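Local coordinates for phosphonopyruvate hydrolase (Variovorax sp., PDB 2HJP) that hydrolyses the carbon-phosphorus bond of phosphonopyruvate to give pyruvate and phosphate, with the help of a divalent metal ion such as magnesium, at the phosphonopyruvate site and the interface of chains A and B. Sequence-based numbering; all coordinates share one arbitrary frame. Chains: chain A/B, Phosphonopyruvate hydrolase.

Contact 1: the phosphonopyruvate site. Residues chain A 40, 42-44, 54, 81, 155, 186, 188, 235. With PPR (phosphonopyruvate), chain C; MG (magnesium ion), chain D.
Phosphonopyruvate lies almost wholly buried in the active site of this PEP mutase/isocitrate lyase superfamily enzyme, tightly held at both ends. A:Trp40 points the N-H of its indole edge at carboxylate O1 (NE1 to O1 2.9 Å), while the hydroxyl of A:Ser42, anti to its backbone N, donates to the same oxygen. The other carboxylate oxygen, O2', takes the backbone N-H of A:Phe44, at the start of helix 43-49, at 2.8 Å. At the keto group, A:Arg155, reaching in on an extended chain, brings NH1 to O2 (2.7 Å) and, with NH2, also holds phosphonate O1P nearly in its guanidinium plane. A:His186 gives O3P a fairly straight bond from NE2 (2.8 Å, 164° at H), and A:Arg188, though poorly ordered, spans O3P and O1P with NH1 and NH2.

The looser side, around the metal, is wet. O2' and the keto oxygen O2 chelate the magnesium, whose near-octahedral shell includes A:Asp81 OD2 at 2.1 Å and three waters. The N-H of A:Gly43 meets that same OD2 from above the carboxylate plane, helping to position the metal-binding aspartate. A:Asp54, the inferred nucleophile, approaches the metal through waters 2 and 3, and water 5 links its OD1 (2.6 Å) to O2P. The site thus anchors the carboxylate and keto group on magnesium and presents the phosphonate for cleavage of its phosphorus-carbon bond.

Contact 2: the interface of chains A and B. Residues chain A 44, 213, 236, 239-240; chain B 263, 267-269, 272-273.
A:Arg240, on helix 237-256, reaches across to chain B and carries the polar contacts of this part of the dimer interface. Its NE donates to the backbone carbonyl of B:Pro267 (NE to O 2.9 Å) along a nearly straight line, 170° at H, in both the guanidinium and carbonyl planes. NH2 forms a salt bridge with B:Asp263 OD2 at 2.9 Å; the aspartate lies at the guanidinium edge, but its own plane is turned 70° away, so the donor comes from above the carboxylate. One guanidinium face is covered toward its rim by B:Val269 CG2.

Beside this polar grip lies an apolar patch formed by helix 269-275 of chain B. The tip of A:Phe44 meets B:Ile272 CG2 (CZ to CG2 3.9 Å) and B:Val269 CG1, whereas B:Ile273 CG1 sits in plane at the ring edge, next to CE1. The ring is sent toward the partner with CG anti to the backbone N. A:Ile239 adds its CG2 branch against B:Ile272 CD1.

Farther out, A:Asn236 steadies the arginine from its own chain. A bend at chi3 of A:Arg240 (77°) turns the guanidinium, and A:Asn236 OD1 accepts from NH1 in plane. The asparagine takes the crowded position between backbone N and carbonyl carbon, and its ND2 packs against B:Val269 CG2. Waters then bridge the chains. Water 7 ties A:Arg240 NH2 to the backbone carbonyl of B:Asp263. Water 6 joins A:Arg240 NH1, the A:Thr213 carbonyl and the aspartate, lying 2.6 Å from B:Asp263 OD2.

Contact 1: the phosphonopyruvate site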
# COMPACT_ATOMS: atom_id res chain seq x y z
N TRP A 40 -21.03 -2.30 -6.50
CA TRP A 40 -20.31 -2.10 -7.76
C TRP A 40 -19.02 -1.34 -7.35
O TRP A 40 -19.08 -0.16 -6.90
CB TRP A 40 -21.18 -1.26 -8.72
CG TRP A 40 -20.49 -0.65 -9.90
CD1 TRP A 40 -20.58 0.64 -10.31
CD2 TRP A 40 -19.67 -1.32 -10.88
NE1 TRP A 40 -19.86 0.83 -11.48
CE2 TRP A 40 -19.30 -0.35 -11.85
CE3 TRP A 40 -19.22 -2.64 -11.04
CZ2 TRP A 40 -18.49 -0.66 -12.96
CZ3 TRP A 40 -18.43 -2.97 -12.13
CH2 TRP A 40 -18.06 -1.98 -13.09
N SER A 42 -16.82 0.47 -8.54
CA SER A 42 -16.63 1.42 -9.61
C SER A 42 -15.24 2.10 -9.75
O SER A 42 -14.78 2.71 -8.82
CB SER A 42 -17.67 2.55 -9.41
OG SER A 42 -17.46 3.55 -10.41
N GLY A 43 -14.60 1.99 -10.91
CA GLY A 43 -13.33 2.71 -11.11
C GLY A 43 -13.58 4.23 -11.25
O GLY A 43 -12.77 5.04 -10.87
N PHE A 44 -14.75 4.61 -11.77
CA PHE A 44 -15.07 6.01 -11.94
C PHE A 44 -15.21 6.64 -10.53
O PHE A 44 -14.64 7.73 -10.23
CB PHE A 44 -16.41 6.15 -12.71
CG PHE A 44 -16.86 7.60 -12.84
CD1 PHE A 44 -16.31 8.41 -13.82
CD2 PHE A 44 -17.76 8.14 -11.93
CE1 PHE A 44 -16.66 9.79 -13.88
CE2 PHE A 44 -18.10 9.48 -11.98
CZ PHE A 44 -17.53 10.31 -12.99
N ASP A 54 -10.92 9.21 -14.73
CA ASP A 54 -11.17 7.77 -14.89
C ASP A 54 -10.53 7.40 -16.27
O ASP A 54 -11.25 7.15 -17.22
CB ASP A 54 -12.69 7.53 -14.88
CG ASP A 54 -13.07 6.04 -15.00
OD1 ASP A 54 -14.20 5.73 -15.47
OD2 ASP A 54 -12.22 5.19 -14.63
N ASP A 81 -14.76 -3.53 -10.88
CA ASP A 81 -14.44 -2.97 -12.18
C ASP A 81 -12.90 -3.11 -12.42
O ASP A 81 -12.11 -2.51 -11.70
CB ASP A 81 -14.81 -1.48 -12.15
CG ASP A 81 -14.56 -0.76 -13.47
OD1 ASP A 81 -14.03 -1.36 -14.44
OD2 ASP A 81 -14.89 0.45 -13.51
N ARG A 155 -17.53 -6.44 -20.92
CA ARG A 155 -18.19 -5.22 -21.29
C ARG A 155 -17.88 -4.83 -22.71
O ARG A 155 -16.71 -4.72 -23.11
CB ARG A 155 -17.80 -4.13 -20.28
CG ARG A 155 -18.09 -2.71 -20.74
CD ARG A 155 -17.81 -1.70 -19.58
NE ARG A 155 -17.63 -0.34 -20.11
CZ ARG A 155 -17.61 0.78 -19.39
NH1 ARG A 155 -17.78 0.74 -18.08
NH2 ARG A 155 -17.35 1.96 -19.98
N HIS A 186 -22.86 -1.36 -23.01
CA HIS A 186 -22.93 0.01 -22.54
C HIS A 186 -23.38 1.05 -23.58
O HIS A 186 -23.26 0.87 -24.81
CB HIS A 186 -21.58 0.38 -21.93
CG HIS A 186 -21.67 1.37 -20.79
ND1 HIS A 186 -22.86 1.73 -20.19
CD2 HIS A 186 -20.70 2.11 -20.19
CE1 HIS A 186 -22.63 2.65 -19.27
NE2 HIS A 186 -21.33 2.91 -19.25
N ARG A 188 -23.98 5.66 -23.82
CA ARG A 188 -23.91 6.99 -23.22
C ARG A 188 -25.04 7.87 -23.74
O ARG A 188 -25.04 9.09 -23.46
CB ARG A 188 -22.62 7.72 -23.61
CG ARG A 188 -21.36 7.05 -23.25
CD ARG A 188 -21.01 7.23 -21.81
NE ARG A 188 -19.78 6.48 -21.59
CZ ARG A 188 -19.38 6.06 -20.40
NH1 ARG A 188 -20.10 6.31 -19.31
NH2 ARG A 188 -18.26 5.35 -20.33
N GLY A 235 -24.20 3.18 -11.57
CA GLY A 235 -22.78 3.43 -11.74
C GLY A 235 -22.01 4.42 -10.94
O GLY A 235 -20.83 4.15 -10.64
C1 PPR C . -17.53 2.78 -13.64
O1 PPR C . -18.48 3.01 -12.79
O2' PPR C . -16.36 2.94 -13.41
C2 PPR C . -18.00 2.28 -14.97
C3 PPR C . -19.15 2.58 -15.63
O2 PPR C . -17.12 1.45 -15.55
P PPR C . -18.89 4.16 -16.57
O1P PPR C . -17.79 3.80 -17.60
O2P PPR C . -18.46 5.22 -15.52
O3P PPR C . -20.16 4.40 -17.24
MG MG D . -15.16 1.98 -14.89
O HOH W 1 -14.36 0.65 -16.34
O HOH W 2 -13.24 2.74 -14.37
O HOH W 3 -15.18 3.57 -16.25
O HOH W 4 -17.13 -1.33 -16.50
O HOH W 5 -16.21 6.75 -16.79

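Contact 2: the interface of chains A and B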
# COMPACT_ATOMS: atom_id res chain seq x y z
N PHE A 44 -14.75 4.61 -11.77
CA PHE A 44 -15.07 6.01 -11.94
C PHE A 44 -15.21 6.64 -10.53
O PHE A 44 -14.64 7.73 -10.23
CB PHE A 44 -16.41 6.15 -12.71
CG PHE A 44 -16.86 7.60 -12.84
CD1 PHE A 44 -16.31 8.41 -13.82
CD2 PHE A 44 -17.76 8.14 -11.93
CE1 PHE A 44 -16.66 9.79 -13.88
CE2 PHE A 44 -18.10 9.48 -11.98
CZ PHE A 44 -17.53 10.31 -12.99
N THR A 213 -26.99 4.81 -16.23
CA THR A 213 -26.62 6.14 -15.74
C THR A 213 -26.99 7.28 -16.64
O THR A 213 -27.51 8.27 -16.13
CB THR A 213 -25.10 6.22 -15.49
OG1 THR A 213 -24.77 5.18 -14.58
CG2 THR A 213 -24.67 7.59 -14.92
N ASN A 236 -22.65 5.55 -10.57
CA ASN A 236 -21.88 6.59 -9.86
C ASN A 236 -22.71 7.52 -8.98
O ASN A 236 -22.31 8.65 -8.70
CB ASN A 236 -21.09 7.43 -10.92
CG ASN A 236 -22.02 8.05 -12.02
OD1 ASN A 236 -23.21 8.24 -11.80
ND2 ASN A 236 -21.45 8.36 -13.22
N ILE A 239 -21.02 8.68 -5.37
CA ILE A 239 -20.06 9.81 -5.31
C ILE A 239 -20.80 11.15 -5.63
O ILE A 239 -20.48 12.24 -5.10
CB ILE A 239 -18.81 9.56 -6.29
CG1 ILE A 239 -17.69 10.56 -5.98
CG2 ILE A 239 -19.22 9.66 -7.73
CD1 ILE A 239 -16.95 10.31 -4.67
N ARG A 240 -21.81 11.04 -6.48
CA ARG A 240 -22.55 12.22 -6.88
C ARG A 240 -23.33 12.73 -5.71
O ARG A 240 -23.25 13.92 -5.41
CB ARG A 240 -23.44 11.95 -8.12
CG ARG A 240 -22.63 12.01 -9.40
CD ARG A 240 -23.35 11.19 -10.55
NE ARG A 240 -24.49 11.97 -11.10
CZ ARG A 240 -25.47 11.42 -11.80
NH1 ARG A 240 -25.44 10.06 -12.05
NH2 ARG A 240 -26.48 12.19 -12.15
N ASP B 263 -32.18 11.38 -10.15
CA ASP B 263 -31.15 11.88 -11.01
C ASP B 263 -31.09 13.40 -11.10
O ASP B 263 -30.01 13.95 -10.95
CB ASP B 263 -31.28 11.30 -12.42
CG ASP B 263 -30.18 11.79 -13.33
OD1 ASP B 263 -30.44 12.73 -14.10
OD2 ASP B 263 -29.04 11.26 -13.26
N PRO B 267 -25.58 16.12 -8.31
CA PRO B 267 -24.65 16.93 -9.10
C PRO B 267 -24.54 16.03 -10.40
O PRO B 267 -24.68 14.78 -10.33
CB PRO B 267 -23.34 16.86 -8.29
CG PRO B 267 -23.86 16.89 -6.86
CD PRO B 267 -25.10 15.93 -6.91
N SER B 268 -24.27 16.62 -11.55
CA SER B 268 -24.21 15.84 -12.80
C SER B 268 -22.90 15.07 -12.92
O SER B 268 -21.94 15.39 -12.22
CB SER B 268 -24.24 16.77 -14.01
OG SER B 268 -23.05 17.57 -14.04
N VAL B 269 -22.87 14.06 -13.80
CA VAL B 269 -21.63 13.34 -14.05
C VAL B 269 -20.61 14.33 -14.57
O VAL B 269 -19.42 14.30 -14.19
CB VAL B 269 -21.82 12.23 -15.06
CG1 VAL B 269 -20.45 11.54 -15.42
CG2 VAL B 269 -22.78 11.24 -14.51
N ILE B 272 -18.72 16.01 -11.77
CA ILE B 272 -17.67 15.18 -11.13
C ILE B 272 -16.45 15.11 -12.07
O ILE B 272 -15.26 15.20 -11.61
CB ILE B 272 -18.20 13.75 -10.88
CG1 ILE B 272 -19.52 13.83 -10.11
CG2 ILE B 272 -17.13 12.93 -10.10
CD1 ILE B 272 -20.31 12.53 -10.06
N ILE B 273 -16.68 14.94 -13.37
CA ILE B 273 -15.54 14.87 -14.26
C ILE B 273 -14.67 16.16 -14.19
O ILE B 273 -13.43 16.11 -14.32
CB ILE B 273 -16.04 14.59 -15.74
CG1 ILE B 273 -16.52 13.12 -15.80
CG2 ILE B 273 -14.88 14.71 -16.76
CD1 ILE B 273 -17.40 12.78 -17.00
O HOH W 6 -27.72 8.99 -13.44
O HOH W 7 -27.54 15.00 -12.12
O HOH W 8 -27.97 11.24 -16.35

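Contact 1 and contact 2 have centres about 11 Å apart and share A:Phe44. Its backbone N serves the substrate carboxylate in contact 1, while its ring reaches chain B in contact 2, so one residue of helix 43-49 joins substrate site and subunit boundary. A:Gly235 and A:Asn236, adjacent in sequence, make a second short link. The partner's helix 269-275 therefore packs close behind the pocket of chain A, whereas the centre of contact 2 is about 29 Å from B:Asp54, so the patch adjoins chain A's pocket and not chain B's own. By two-fold symmetry each subunit packs beside the other's site and may buttress it.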